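Local coordinates for protein 1-deoxy-D-xylulose 5-phosphate reductoisomerase (Zymomonas mobilis, PDB 1R0K) that catalyses the NADPH-dependent rearrangement and reduction of 1-deoxy-D-xylulose 5-phosphate to 2-C-methyl-D-erythritol 4-phosphate, an early step of isoprenoid biosynthesis, at residues T37-V42 / V58-S63; D47-T52 / E70-S75; I156-P161 / L258-S263; R170-A175 / H247-Y252; A347-K352 / A381-L386. All blocks are in the same frame, centred on the assembly; numbering follows the deposited sequence.

Contact 1: T37-V42 / V58-S63; sequences TANRNV and VIADPS. With ACT (acetate ion), chain F.
Thr37 and Ala38 pair in parallel with Val58 and Ile59 where strands 31-38 and 56-59 end in the parallel sheet. Ala38 N donates to Val58 O at 2.9 Å, and Ala60 N donates to Ala38 O at 2.8 Å. A longer bond, Asp61 N to Asn39 O at 3.2 Å, carries the pairing past the strand ends.

Thr37 and Val58 lie side by side on one face, against Leu86 of helix 83-90. Thr37 OG1 is hydrogen-bonded to Gly11 N. Ala38 and Ile59 point to the other face. Ile59 CG1 is anti to the backbone N (chi1 -170°) and lies close to Asn39 O. Its CD1 comes within 3.4 Å of Asn39 O and 3.9 Å of Val42 CG2, and it also meets Ala38 CB. An alanine at Ile59 would probably open a gap beneath the Asn39 backbone and leave Val42 CG2 without its partner here.

At the exposed end Arg40 NH1 forms a salt bridge to Asp61 OD2 at 2.8 Å. OD2 sits at the edge of the guanidinium, and the guanidinium and carboxylate planes are 66° apart. The hydrogen bond within this bridge is weak, with 121° at the hydrogen.

An acetate ion, probably from the crystallisation liquor, lies at the turn. Its O atom accepts from the backbone N of Asn39 (2.9 Å), Arg40 and Asn41, and the ion is also hydrogen-bonded to Thr13 OG1. Arg40, Asn41 and Thr13 are predicted NADPH ligands. The three backbone N-H groups on the turn between strand 31-38 and helix 42-51 of this beta-alpha-beta unit are consistent with the cofactor site of a Rossmann fold.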
# COMPACT_ATOMS: atom_id res chain seq x y z
N THR B 37 9.44 -12.60 -29.59
CA THR B 37 8.48 -13.07 -30.57
C THR B 37 7.50 -11.96 -30.90
O THR B 37 7.31 -11.04 -30.11
CB THR B 37 7.67 -14.27 -30.06
OG1 THR B 37 6.63 -13.82 -29.19
CG2 THR B 37 8.57 -15.25 -29.32
N ALA B 38 6.89 -12.06 -32.07
CA ALA B 38 5.90 -11.08 -32.51
C ALA B 38 4.85 -11.85 -33.29
O ALA B 38 5.00 -13.05 -33.51
CB ALA B 38 6.55 -10.02 -33.38
N ASN B 39 3.79 -11.17 -33.70
CA ASN B 39 2.73 -11.81 -34.46
C ASN B 39 2.90 -11.55 -35.95
O ASN B 39 3.09 -12.48 -36.73
CB ASN B 39 1.37 -11.29 -33.98
CG ASN B 39 0.21 -12.02 -34.64
OD1 ASN B 39 0.13 -13.25 -34.61
ND2 ASN B 39 -0.70 -11.26 -35.24
N ARG B 40 2.83 -10.28 -36.35
CA ARG B 40 2.98 -9.92 -37.75
C ARG B 40 3.96 -8.78 -38.03
O ARG B 40 4.30 -8.54 -39.18
CB ARG B 40 1.61 -9.56 -38.35
CG ARG B 40 0.65 -10.75 -38.50
CD ARG B 40 -0.68 -10.30 -39.08
NE ARG B 40 -0.54 -9.67 -40.39
CZ ARG B 40 -0.25 -10.32 -41.52
NH1 ARG B 40 -0.06 -11.63 -41.50
NH2 ARG B 40 -0.15 -9.65 -42.66
N ASN B 41 4.42 -8.09 -36.99
CA ASN B 41 5.34 -6.98 -37.18
C ASN B 41 6.80 -7.41 -37.24
O ASN B 41 7.56 -7.27 -36.28
CB ASN B 41 5.18 -5.94 -36.06
CG ASN B 41 5.88 -4.63 -36.38
OD1 ASN B 41 7.02 -4.61 -36.84
ND2 ASN B 41 5.18 -3.52 -36.14
N VAL B 42 7.20 -7.93 -38.40
CA VAL B 42 8.56 -8.40 -38.62
C VAL B 42 9.59 -7.29 -38.40
O VAL B 42 10.61 -7.50 -37.74
CB VAL B 42 8.72 -8.95 -40.05
CG1 VAL B 42 10.15 -9.40 -40.29
CG2 VAL B 42 7.75 -10.10 -40.28
N VAL B 58 11.09 -14.92 -33.21
CA VAL B 58 10.05 -15.73 -33.80
C VAL B 58 8.86 -14.91 -34.25
O VAL B 58 8.31 -14.13 -33.48
CB VAL B 58 9.55 -16.81 -32.82
CG1 VAL B 58 8.59 -17.76 -33.52
CG2 VAL B 58 10.72 -17.57 -32.24
N ILE B 59 8.48 -15.08 -35.51
CA ILE B 59 7.32 -14.39 -36.04
C ILE B 59 6.21 -15.45 -36.06
O ILE B 59 6.37 -16.52 -36.66
CB ILE B 59 7.60 -13.82 -37.45
CG1 ILE B 59 6.46 -12.88 -37.87
CG2 ILE B 59 7.79 -14.94 -38.46
CD1 ILE B 59 6.36 -11.64 -37.01
N ALA B 60 5.11 -15.18 -35.38
CA ALA B 60 4.00 -16.12 -35.29
C ALA B 60 3.44 -16.56 -36.63
O ALA B 60 3.17 -17.74 -36.84
CB ALA B 60 2.88 -15.51 -34.44
N ASP B 61 3.25 -15.61 -37.53
CA ASP B 61 2.70 -15.89 -38.85
C ASP B 61 3.72 -16.61 -39.74
O ASP B 61 4.72 -16.03 -40.15
CB ASP B 61 2.26 -14.58 -39.50
CG ASP B 61 1.30 -14.80 -40.64
OD1 ASP B 61 1.66 -15.53 -41.58
OD2 ASP B 61 0.18 -14.23 -40.58
N PRO B 62 3.46 -17.89 -40.07
CA PRO B 62 4.39 -18.65 -40.91
C PRO B 62 4.62 -17.96 -42.26
O PRO B 62 5.70 -18.07 -42.84
CB PRO B 62 3.70 -20.00 -41.07
CG PRO B 62 2.91 -20.12 -39.81
CD PRO B 62 2.33 -18.74 -39.65
N SER B 63 3.60 -17.25 -42.73
CA SER B 63 3.66 -16.55 -44.01
C SER B 63 4.73 -15.47 -44.03
O SER B 63 5.17 -15.05 -45.10
CB SER B 63 2.30 -15.91 -44.31
OG SER B 63 1.23 -16.82 -44.08
C ACT F . 2.19 -7.82 -33.83
O ACT F . 3.41 -8.29 -33.95
OXT ACT F . 1.24 -7.98 -34.67
CH3 ACT F . 1.78 -7.03 -32.63

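Contact 2: D47-T52 / E70-S75; sequences DAAKRT and EALAGS
Lys50 of helix 42-51 and Leu72 of helix 65-72 make the close part of this small contact. Their side chains cross obliquely, with Lys50 CG 3.9 Å from Leu72 CD2. Ala49 lies beside them on the inner side, and its CB is 4.4 Å from the same Leu72 CD2. Ala49 and Leu72 both also touch Val77, and Leu72 reaches back to Ala46, so this side is buried in the domain.

The outer side is looser and faces solvent. Here the Lys50 chain passes the end of helix 65-72. It bends at chi3 (-70°), which sets Lys50 CE 3.7 Å from Ala71 O. Lys50 NZ then donates a hydrogen bond to Ala71 O at 3.3 Å, tilted 18° from the carbonyl plane. Ser75 adds a light touch, with CB 4.2 Å from Lys50 CG.

Ser75 is held by a type II turn from Leu72 to Ser75. Leu72 O accepts from Ser75 N at 3.0 Å and also from the Ser75 OG hydroxyl, so one carbonyl oxygen holds both the backbone and the side chain of this residue.

The inner side is apolar and modest in area. The outer side has one long bond from a charged amine to a carbonyl in the last turn of helix 65-72. The negative end of that helix would probably favour the ammonium group, but the length and exposure suggest a soft tether between the helices.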
# COMPACT_ATOMS: atom_id res chain seq x y z
N ASP B 47 14.34 -5.49 -35.55
CA ASP B 47 15.13 -4.40 -34.99
C ASP B 47 15.42 -4.64 -33.52
O ASP B 47 16.56 -4.52 -33.07
CB ASP B 47 14.42 -3.07 -35.18
CG ASP B 47 14.47 -2.58 -36.61
OD1 ASP B 47 15.56 -2.69 -37.23
OD2 ASP B 47 13.44 -2.09 -37.11
N ALA B 48 14.38 -4.98 -32.76
CA ALA B 48 14.53 -5.25 -31.33
C ALA B 48 15.50 -6.40 -31.09
O ALA B 48 16.36 -6.34 -30.22
CB ALA B 48 13.18 -5.57 -30.72
N ALA B 49 15.34 -7.46 -31.88
CA ALA B 49 16.20 -8.64 -31.75
C ALA B 49 17.66 -8.28 -31.99
O ALA B 49 18.54 -8.68 -31.23
CB ALA B 49 15.75 -9.71 -32.74
N LYS B 50 17.92 -7.52 -33.05
CA LYS B 50 19.28 -7.12 -33.38
C LYS B 50 19.87 -6.18 -32.33
O LYS B 50 21.04 -6.29 -31.98
CB LYS B 50 19.32 -6.47 -34.77
CG LYS B 50 19.05 -7.47 -35.89
CD LYS B 50 19.25 -6.86 -37.27
CE LYS B 50 18.17 -5.86 -37.60
NZ LYS B 50 18.36 -5.35 -38.99
N ARG B 51 19.05 -5.26 -31.83
CA ARG B 51 19.51 -4.31 -30.81
C ARG B 51 19.96 -5.04 -29.55
O ARG B 51 21.05 -4.79 -29.04
CB ARG B 51 18.40 -3.35 -30.42
CG ARG B 51 17.94 -2.41 -31.49
CD ARG B 51 17.22 -1.23 -30.85
NE ARG B 51 16.12 -1.65 -29.99
CZ ARG B 51 14.89 -1.92 -30.43
NH1 ARG B 51 13.95 -2.29 -29.57
NH2 ARG B 51 14.61 -1.80 -31.72
N THR B 52 19.10 -5.93 -29.06
CA THR B 52 19.37 -6.68 -27.84
C THR B 52 20.24 -7.91 -28.06
O THR B 52 20.50 -8.67 -27.12
CB THR B 52 18.07 -7.14 -27.18
OG1 THR B 52 17.37 -8.03 -28.05
CG2 THR B 52 17.18 -5.93 -26.88
N GLU B 70 15.28 -12.41 -43.84
CA GLU B 70 15.95 -11.36 -44.60
C GLU B 70 16.34 -10.20 -43.70
O GLU B 70 17.44 -9.66 -43.80
CB GLU B 70 15.04 -10.86 -45.72
CG GLU B 70 14.77 -11.89 -46.80
CD GLU B 70 13.83 -11.37 -47.88
OE1 GLU B 70 14.12 -10.30 -48.46
OE2 GLU B 70 12.81 -12.04 -48.15
N ALA B 71 15.42 -9.81 -42.82
CA ALA B 71 15.66 -8.71 -41.90
C ALA B 71 16.83 -9.00 -40.96
O ALA B 71 17.53 -8.09 -40.54
CB ALA B 71 14.40 -8.43 -41.09
N LEU B 72 17.02 -10.28 -40.64
CA LEU B 72 18.09 -10.68 -39.73
C LEU B 72 19.38 -11.07 -40.45
O LEU B 72 20.38 -11.38 -39.80
CB LEU B 72 17.62 -11.85 -38.86
CG LEU B 72 16.41 -11.56 -37.96
CD1 LEU B 72 16.05 -12.81 -37.17
CD2 LEU B 72 16.74 -10.41 -37.02
N ALA B 73 19.36 -11.05 -41.77
CA ALA B 73 20.55 -11.41 -42.54
C ALA B 73 21.73 -10.54 -42.11
O ALA B 73 21.60 -9.32 -42.00
CB ALA B 73 20.28 -11.23 -44.03
N GLY B 74 22.87 -11.17 -41.86
CA GLY B 74 24.05 -10.44 -41.45
C GLY B 74 24.27 -10.41 -39.95
O GLY B 74 25.37 -10.11 -39.48
N SER B 75 23.23 -10.74 -39.20
CA SER B 75 23.32 -10.75 -37.74
C SER B 75 23.51 -12.17 -37.23
O SER B 75 23.70 -13.11 -38.00
CB SER B 75 22.04 -10.16 -37.13
OG SER B 75 20.93 -11.02 -37.34

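Contact 3: I156-P161 / L258-S263; sequences IFQCFP and LAQIGS
Cys159 meets the backbone of Leu258, Ala259 and Gln260. Its SG is anti to the carbonyl carbon (chi1 -57°), and this carries the sulfur to the strand. SG lies 3.4 Å from Ala259 C and 3.5 Å from Gln260 N, against the peptide that joins them. Cys159 CB packs on Leu258 CB at 3.7 Å. Leu258 also reaches back, with its CD1 3.9 Å from Cys159 O.

Next to this, the Gln158 and Gln260 side chains meet at an angle. Gln158 OE1 is 4.0 Å from Gln260 CG, a contact of the amide end with the aliphatic part of its neighbour. The two amide planes are 65° apart. Gln260 CG is anti to its backbone N, and the chain then turns at chi2 (-84°).

Both amides are positioned from outside the pair. Gln158 NE2 bonds Asn154 OD1, while its OE1 accepts from Arg279 NH1 of the same chain and is hydrogen-bonded to Ser256 OG of the second subunit. Gln260 NE2 bonds His247 ND1, and Cys159 O bonds Tyr252 OH.

Strand 257-261, paired through its backbone with strand 246-252, is the outermost one of its sheet within the chain. In the dimer, Leu258 to Ile261 pair in an antiparallel ladder with a strand of the second subunit, and the sheet runs on across the interface. Helix 151-159 starts at Ser151 and Glu152, predicted ligands of the substrate and, for Glu152, of the metal ion. The packing of this helix end against an interface strand thus joins the predicted active-site region to the continuous intersubunit sheet of the homodimer.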
# COMPACT_ATOMS: atom_id res chain seq x y z
N ILE B 156 -2.67 -5.35 -6.69
CA ILE B 156 -3.10 -6.27 -5.64
C ILE B 156 -1.90 -7.06 -5.15
O ILE B 156 -1.67 -7.18 -3.94
CB ILE B 156 -4.17 -7.24 -6.16
CG1 ILE B 156 -5.43 -6.45 -6.54
CG2 ILE B 156 -4.48 -8.29 -5.08
CD1 ILE B 156 -6.48 -7.27 -7.27
N PHE B 157 -1.11 -7.57 -6.08
CA PHE B 157 0.07 -8.34 -5.74
C PHE B 157 1.03 -7.57 -4.81
O PHE B 157 1.57 -8.13 -3.85
CB PHE B 157 0.79 -8.76 -7.02
CG PHE B 157 1.92 -9.70 -6.78
CD1 PHE B 157 3.15 -9.23 -6.34
CD2 PHE B 157 1.74 -11.07 -6.97
CE1 PHE B 157 4.19 -10.12 -6.10
CE2 PHE B 157 2.78 -11.95 -6.72
CZ PHE B 157 4.00 -11.48 -6.29
N GLN B 158 1.24 -6.28 -5.08
CA GLN B 158 2.13 -5.46 -4.26
C GLN B 158 1.59 -5.17 -2.86
O GLN B 158 2.33 -4.75 -1.98
CB GLN B 158 2.45 -4.13 -4.97
CG GLN B 158 3.30 -4.28 -6.23
CD GLN B 158 3.81 -2.96 -6.76
OE1 GLN B 158 4.28 -2.11 -6.00
NE2 GLN B 158 3.76 -2.78 -8.09
N CYS B 159 0.29 -5.39 -2.67
CA CYS B 159 -0.36 -5.14 -1.38
C CYS B 159 -0.85 -6.43 -0.72
O CYS B 159 -1.46 -6.38 0.35
CB CYS B 159 -1.57 -4.22 -1.57
SG CYS B 159 -1.21 -2.63 -2.35
N PHE B 160 -0.58 -7.57 -1.35
CA PHE B 160 -1.04 -8.88 -0.89
C PHE B 160 -0.10 -9.63 0.06
O PHE B 160 1.11 -9.65 -0.14
CB PHE B 160 -1.32 -9.76 -2.12
CG PHE B 160 -2.11 -11.01 -1.82
CD1 PHE B 160 -3.50 -10.97 -1.74
CD2 PHE B 160 -1.46 -12.23 -1.63
CE1 PHE B 160 -4.24 -12.13 -1.47
CE2 PHE B 160 -2.19 -13.40 -1.36
CZ PHE B 160 -3.59 -13.34 -1.28
N PRO B 161 -0.65 -10.28 1.09
CA PRO B 161 0.20 -11.03 2.03
C PRO B 161 0.50 -12.42 1.46
O PRO B 161 -0.20 -13.39 1.75
CB PRO B 161 -0.65 -11.10 3.29
CG PRO B 161 -2.03 -11.27 2.71
CD PRO B 161 -2.05 -10.27 1.55
N LEU B 258 -3.96 -1.68 2.33
CA LEU B 258 -2.77 -1.31 1.57
C LEU B 258 -3.22 -1.09 0.14
O LEU B 258 -3.96 -1.89 -0.42
CB LEU B 258 -1.72 -2.43 1.63
CG LEU B 258 -1.16 -2.71 3.02
CD1 LEU B 258 -0.07 -3.78 2.94
CD2 LEU B 258 -0.61 -1.42 3.61
N ALA B 259 -2.79 0.02 -0.44
CA ALA B 259 -3.18 0.34 -1.80
C ALA B 259 -1.96 0.66 -2.65
O ALA B 259 -0.93 1.08 -2.13
CB ALA B 259 -4.14 1.52 -1.80
N GLN B 260 -2.07 0.42 -3.95
CA GLN B 260 -0.97 0.74 -4.85
C GLN B 260 -1.54 1.88 -5.69
O GLN B 260 -2.63 1.76 -6.25
CB GLN B 260 -0.60 -0.45 -5.72
CG GLN B 260 0.75 -0.29 -6.44
CD GLN B 260 0.64 0.50 -7.74
OE1 GLN B 260 1.66 0.89 -8.34
NE2 GLN B 260 -0.58 0.72 -8.20
N ILE B 261 -0.80 2.98 -5.73
CA ILE B 261 -1.22 4.17 -6.45
C ILE B 261 -0.12 4.64 -7.38
O ILE B 261 1.06 4.37 -7.14
CB ILE B 261 -1.53 5.31 -5.43
CG1 ILE B 261 -2.48 4.79 -4.35
CG2 ILE B 261 -2.14 6.52 -6.14
CD1 ILE B 261 -2.75 5.78 -3.23
N GLY B 262 -0.48 5.33 -8.46
CA GLY B 262 0.55 5.83 -9.35
C GLY B 262 0.05 6.34 -10.68
O GLY B 262 -1.15 6.35 -10.93
N SER B 263 0.97 6.78 -11.53
CA SER B 263 0.63 7.25 -12.86
C SER B 263 0.24 6.00 -13.64
O SER B 263 0.40 4.88 -13.14
CB SER B 263 1.85 7.91 -13.51
OG SER B 263 2.99 7.06 -13.43

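Contact 4: R170-A175 / H247-Y252; sequences RIIITA and HSMVEY
Glu251 OE1 is gripped side-on by two nitrogens of Arg170, NE at 2.7 Å and NH2 at 2.9 Å. NE meets the oxygen from above the carboxylate plane (38° out of it), whereas NH2 lies nearly in line with the C-O bond. The guanidinium and carboxylate planes stand 80° apart. Arg170 CG sits between its backbone N and carbonyl carbon (chi1 62°), 3.7 Å from Glu251 CB. Ile172 CD1 lies over the centre of one guanidinium face, 3.6 Å above it.

Strands 168-175 and 246-252 run antiparallel as the two inner strands of the four-stranded mixed sheet. Glu251 N donates to Arg170 O at 2.8 Å, and Ile172 and Met249 exchange two backbone bonds. Met249 CE packs on Ile172 CD1 at 4.0 Å.

Further polar partners extend the network. Arg170 NH1 forms a salt bridge with Glu237. Glu251 OE2 pairs with Arg169 of the same chain. An alanine at Arg170 would probably leave Glu251 OE1 and Glu237 without this charged mate and take away the flat group on Ile172 CD1. Neighbouring positive groups probably keep Glu251 ionised in this ion-pair network, which hydrogen bonds from Arg170 NH2 to Leu287 O and from Glu251 OE2 to Ser286 OG tie to the second subunit.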
# COMPACT_ATOMS: atom_id res chain seq x y z
N ARG B 170 -10.54 -8.43 2.62
CA ARG B 170 -11.15 -8.17 1.32
C ARG B 170 -10.14 -7.61 0.33
O ARG B 170 -9.15 -6.98 0.70
CB ARG B 170 -12.32 -7.19 1.46
CG ARG B 170 -11.95 -5.81 1.99
CD ARG B 170 -13.05 -4.76 1.75
NE ARG B 170 -12.75 -3.55 2.52
CZ ARG B 170 -13.34 -2.37 2.37
NH1 ARG B 170 -14.29 -2.18 1.46
NH2 ARG B 170 -12.98 -1.36 3.15
N ILE B 171 -10.39 -7.87 -0.95
CA ILE B 171 -9.56 -7.36 -2.03
C ILE B 171 -10.49 -6.45 -2.82
O ILE B 171 -11.57 -6.86 -3.25
CB ILE B 171 -9.03 -8.48 -2.96
CG1 ILE B 171 -7.93 -9.26 -2.25
CG2 ILE B 171 -8.51 -7.88 -4.27
CD1 ILE B 171 -7.27 -10.34 -3.10
N ILE B 172 -10.08 -5.20 -2.99
CA ILE B 172 -10.88 -4.22 -3.70
C ILE B 172 -10.29 -3.97 -5.08
O ILE B 172 -9.19 -3.43 -5.20
CB ILE B 172 -10.93 -2.89 -2.94
CG1 ILE B 172 -11.37 -3.12 -1.50
CG2 ILE B 172 -11.87 -1.92 -3.65
CD1 ILE B 172 -11.24 -1.89 -0.62
N ILE B 173 -11.02 -4.37 -6.11
CA ILE B 173 -10.57 -4.15 -7.46
C ILE B 173 -11.19 -2.82 -7.87
O ILE B 173 -12.41 -2.69 -7.97
CB ILE B 173 -11.06 -5.24 -8.42
CG1 ILE B 173 -10.59 -6.61 -7.93
CG2 ILE B 173 -10.53 -4.98 -9.83
CD1 ILE B 173 -11.10 -7.76 -8.77
N THR B 174 -10.35 -1.81 -8.08
CA THR B 174 -10.85 -0.51 -8.49
C THR B 174 -11.22 -0.57 -9.97
O THR B 174 -10.64 -1.34 -10.73
CB THR B 174 -9.82 0.60 -8.24
OG1 THR B 174 -8.55 0.20 -8.76
CG2 THR B 174 -9.71 0.86 -6.74
N ALA B 175 -12.20 0.25 -10.36
CA ALA B 175 -12.67 0.27 -11.73
C ALA B 175 -13.02 1.70 -12.13
O ALA B 175 -13.67 2.41 -11.36
CB ALA B 175 -13.92 -0.61 -11.87
N HIS B 247 -4.86 1.90 -8.05
CA HIS B 247 -4.97 0.77 -8.96
C HIS B 247 -5.61 -0.50 -8.41
O HIS B 247 -5.94 -1.41 -9.17
CB HIS B 247 -3.58 0.50 -9.55
CG HIS B 247 -3.04 1.66 -10.32
ND1 HIS B 247 -1.71 2.05 -10.25
CD2 HIS B 247 -3.64 2.55 -11.15
CE1 HIS B 247 -1.53 3.12 -11.00
NE2 HIS B 247 -2.69 3.44 -11.56
N SER B 248 -5.81 -0.54 -7.09
CA SER B 248 -6.47 -1.62 -6.35
C SER B 248 -5.98 -1.68 -4.90
O SER B 248 -4.96 -1.09 -4.56
CB SER B 248 -6.31 -2.99 -7.03
OG SER B 248 -7.30 -3.13 -8.04
N MET B 249 -6.70 -2.40 -4.05
CA MET B 249 -6.33 -2.45 -2.65
C MET B 249 -6.59 -3.79 -1.97
O MET B 249 -7.34 -4.63 -2.48
CB MET B 249 -7.09 -1.36 -1.89
CG MET B 249 -7.11 -0.01 -2.59
SD MET B 249 -8.07 1.24 -1.68
CE MET B 249 -9.61 1.20 -2.56
N VAL B 250 -5.96 -3.96 -0.81
CA VAL B 250 -6.13 -5.18 -0.02
C VAL B 250 -6.29 -4.79 1.45
O VAL B 250 -5.44 -4.09 2.01
CB VAL B 250 -4.90 -6.11 -0.12
CG1 VAL B 250 -5.10 -7.33 0.77
CG2 VAL B 250 -4.67 -6.55 -1.56
N GLU B 251 -7.39 -5.21 2.07
CA GLU B 251 -7.58 -4.90 3.48
C GLU B 251 -7.21 -6.12 4.31
O GLU B 251 -7.56 -7.25 3.98
CB GLU B 251 -9.03 -4.53 3.80
CG GLU B 251 -9.19 -4.02 5.24
CD GLU B 251 -10.63 -3.73 5.62
OE1 GLU B 251 -11.36 -3.13 4.80
OE2 GLU B 251 -11.03 -4.10 6.74
N TYR B 252 -6.49 -5.86 5.40
CA TYR B 252 -6.04 -6.90 6.31
C TYR B 252 -6.98 -6.99 7.51
O TYR B 252 -7.76 -6.08 7.77
CB TYR B 252 -4.61 -6.60 6.77
CG TYR B 252 -3.58 -6.74 5.66
CD1 TYR B 252 -3.63 -5.95 4.52
CD2 TYR B 252 -2.59 -7.71 5.75
CE1 TYR B 252 -2.71 -6.13 3.48
CE2 TYR B 252 -1.67 -7.90 4.72
CZ TYR B 252 -1.73 -7.11 3.59
OH TYR B 252 -0.82 -7.33 2.58

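Contact 5: A347-K352 / A381-L386; sequences AKIVEK and ALMESL
No ring or other flat side-chain group takes part where Ile349 meets Met383, and the contact is made by aliphatic chains. Ile349 carries most of it. Its CG1 is anti to the carbonyl carbon, and chi2 of -61° turns CD1 onto the other helix. Ile349 CD1 presses on Met383 CA at 3.4 Å, closer than two carbons normally pack. Ile349 CD1 is 4.0 Å from both Met383 CB and Leu382 O. Leu386 CD1 also approaches Ile349 CD1, at 4.1 Å.

A second pair lies one turn on. Leu382 CD1 rests on the backbone of Lys352, 3.8 Å from its C atom, and 4.0 Å from Lys352 CB. The Lys352 chain then leads away, bending at chi4. There are no hydrogen bonds between the segments.

The segment axes come to 9.6 Å and their directions differ by 126°. Leu386 is the last modelled residue, so the end of the modelled chain packs here. Helix 321-337 lies beneath the pair, with Ala332 on Ile349 and Ala335 on Met383. Ile341, in a loop, touches both Met383 and Leu386, and the far side of helix 345-356 meets helix 307-317 through Val350 and Leu310.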
# COMPACT_ATOMS: atom_id res chain seq x y z
N ALA B 347 -24.16 -8.53 -23.42
CA ALA B 347 -24.26 -9.28 -22.17
C ALA B 347 -25.39 -10.30 -22.24
O ALA B 347 -25.34 -11.34 -21.58
CB ALA B 347 -24.47 -8.33 -20.99
N LYS B 348 -26.43 -10.01 -23.01
CA LYS B 348 -27.55 -10.95 -23.12
C LYS B 348 -27.11 -12.20 -23.86
O LYS B 348 -27.43 -13.31 -23.44
CB LYS B 348 -28.74 -10.30 -23.82
CG LYS B 348 -29.42 -9.23 -22.97
CD LYS B 348 -30.66 -8.66 -23.63
CE LYS B 348 -31.28 -7.58 -22.74
NZ LYS B 348 -32.54 -7.02 -23.32
N ILE B 349 -26.38 -12.03 -24.95
CA ILE B 349 -25.90 -13.18 -25.72
C ILE B 349 -24.97 -13.99 -24.84
O ILE B 349 -25.01 -15.23 -24.84
CB ILE B 349 -25.14 -12.74 -26.99
CG1 ILE B 349 -26.10 -12.04 -27.97
CG2 ILE B 349 -24.49 -13.94 -27.65
CD1 ILE B 349 -27.24 -12.90 -28.45
N VAL B 350 -24.11 -13.31 -24.08
CA VAL B 350 -23.18 -14.02 -23.21
C VAL B 350 -23.96 -14.84 -22.20
O VAL B 350 -23.67 -16.02 -21.99
CB VAL B 350 -22.23 -13.04 -22.48
CG1 VAL B 350 -21.39 -13.79 -21.45
CG2 VAL B 350 -21.30 -12.37 -23.50
N GLU B 351 -24.96 -14.22 -21.58
CA GLU B 351 -25.79 -14.91 -20.59
C GLU B 351 -26.47 -16.14 -21.18
O GLU B 351 -26.43 -17.23 -20.59
CB GLU B 351 -26.86 -13.96 -20.05
CG GLU B 351 -27.49 -14.43 -18.75
CD GLU B 351 -28.71 -13.62 -18.36
OE1 GLU B 351 -28.71 -12.39 -18.59
OE2 GLU B 351 -29.66 -14.20 -17.79
N LYS B 352 -27.10 -15.97 -22.34
CA LYS B 352 -27.79 -17.07 -23.01
C LYS B 352 -26.84 -18.22 -23.30
O LYS B 352 -27.17 -19.39 -23.08
CB LYS B 352 -28.43 -16.60 -24.32
CG LYS B 352 -29.67 -15.73 -24.13
CD LYS B 352 -30.24 -15.30 -25.47
CE LYS B 352 -31.50 -14.46 -25.31
NZ LYS B 352 -32.60 -15.21 -24.63
N ALA B 381 -24.85 -18.76 -32.97
CA ALA B 381 -26.17 -19.32 -33.28
C ALA B 381 -27.23 -18.56 -32.51
O ALA B 381 -28.28 -18.23 -33.06
CB ALA B 381 -26.21 -20.79 -32.92
N LEU B 382 -26.96 -18.28 -31.24
CA LEU B 382 -27.89 -17.55 -30.38
C LEU B 382 -28.01 -16.09 -30.81
O LEU B 382 -29.10 -15.51 -30.80
CB LEU B 382 -27.42 -17.61 -28.92
CG LEU B 382 -27.48 -19.00 -28.27
CD1 LEU B 382 -26.65 -19.01 -26.99
CD2 LEU B 382 -28.93 -19.36 -27.98
N MET B 383 -26.87 -15.50 -31.19
CA MET B 383 -26.81 -14.11 -31.62
C MET B 383 -27.69 -13.86 -32.85
O MET B 383 -28.32 -12.80 -32.96
CB MET B 383 -25.35 -13.74 -31.91
CG MET B 383 -25.11 -12.30 -32.36
SD MET B 383 -25.32 -12.10 -34.15
CE MET B 383 -23.68 -12.53 -34.74
N GLU B 384 -27.74 -14.83 -33.76
CA GLU B 384 -28.55 -14.69 -34.97
C GLU B 384 -30.02 -15.00 -34.71
O GLU B 384 -30.90 -14.42 -35.34
CB GLU B 384 -28.01 -15.60 -36.07
CG GLU B 384 -26.71 -15.11 -36.68
CD GLU B 384 -26.22 -16.00 -37.80
OE1 GLU B 384 -27.01 -16.27 -38.73
OE2 GLU B 384 -25.05 -16.43 -37.75
N SER B 385 -30.27 -15.93 -33.79
CA SER B 385 -31.64 -16.30 -33.45
C SER B 385 -32.34 -15.10 -32.84
O SER B 385 -33.56 -14.95 -32.97
CB SER B 385 -31.64 -17.45 -32.43
OG SER B 385 -32.95 -17.72 -31.98
N LEU B 386 -31.56 -14.26 -32.17
CA LEU B 386 -32.05 -13.05 -31.53
C LEU B 386 -32.34 -11.96 -32.56
O LEU B 386 -31.43 -11.14 -32.80
CB LEU B 386 -31.03 -12.55 -30.50
CG LEU B 386 -31.28 -11.19 -29.82
CD1 LEU B 386 -31.06 -11.33 -28.33
CD2 LEU B 386 -30.35 -10.14 -30.41

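How the contacts relate
From the N terminus, contacts 1 and 2 come first and cross, since their segments alternate along the chain. Contact 1 closes a beta-alpha-beta unit, and contact 2 joins the helix of that unit to the next helix, so both serve the N-terminal nucleotide-binding fold. Contact 3 then closes a loop of about a hundred residues, and contact 4 is nested inside it. The two touch and share one sheet, with strands 246-252 and 257-261 side by side, and both reach the second subunit. Contact 5 follows in series and ties helices near the C terminus, with its centre about 33 Å from that of contact 4.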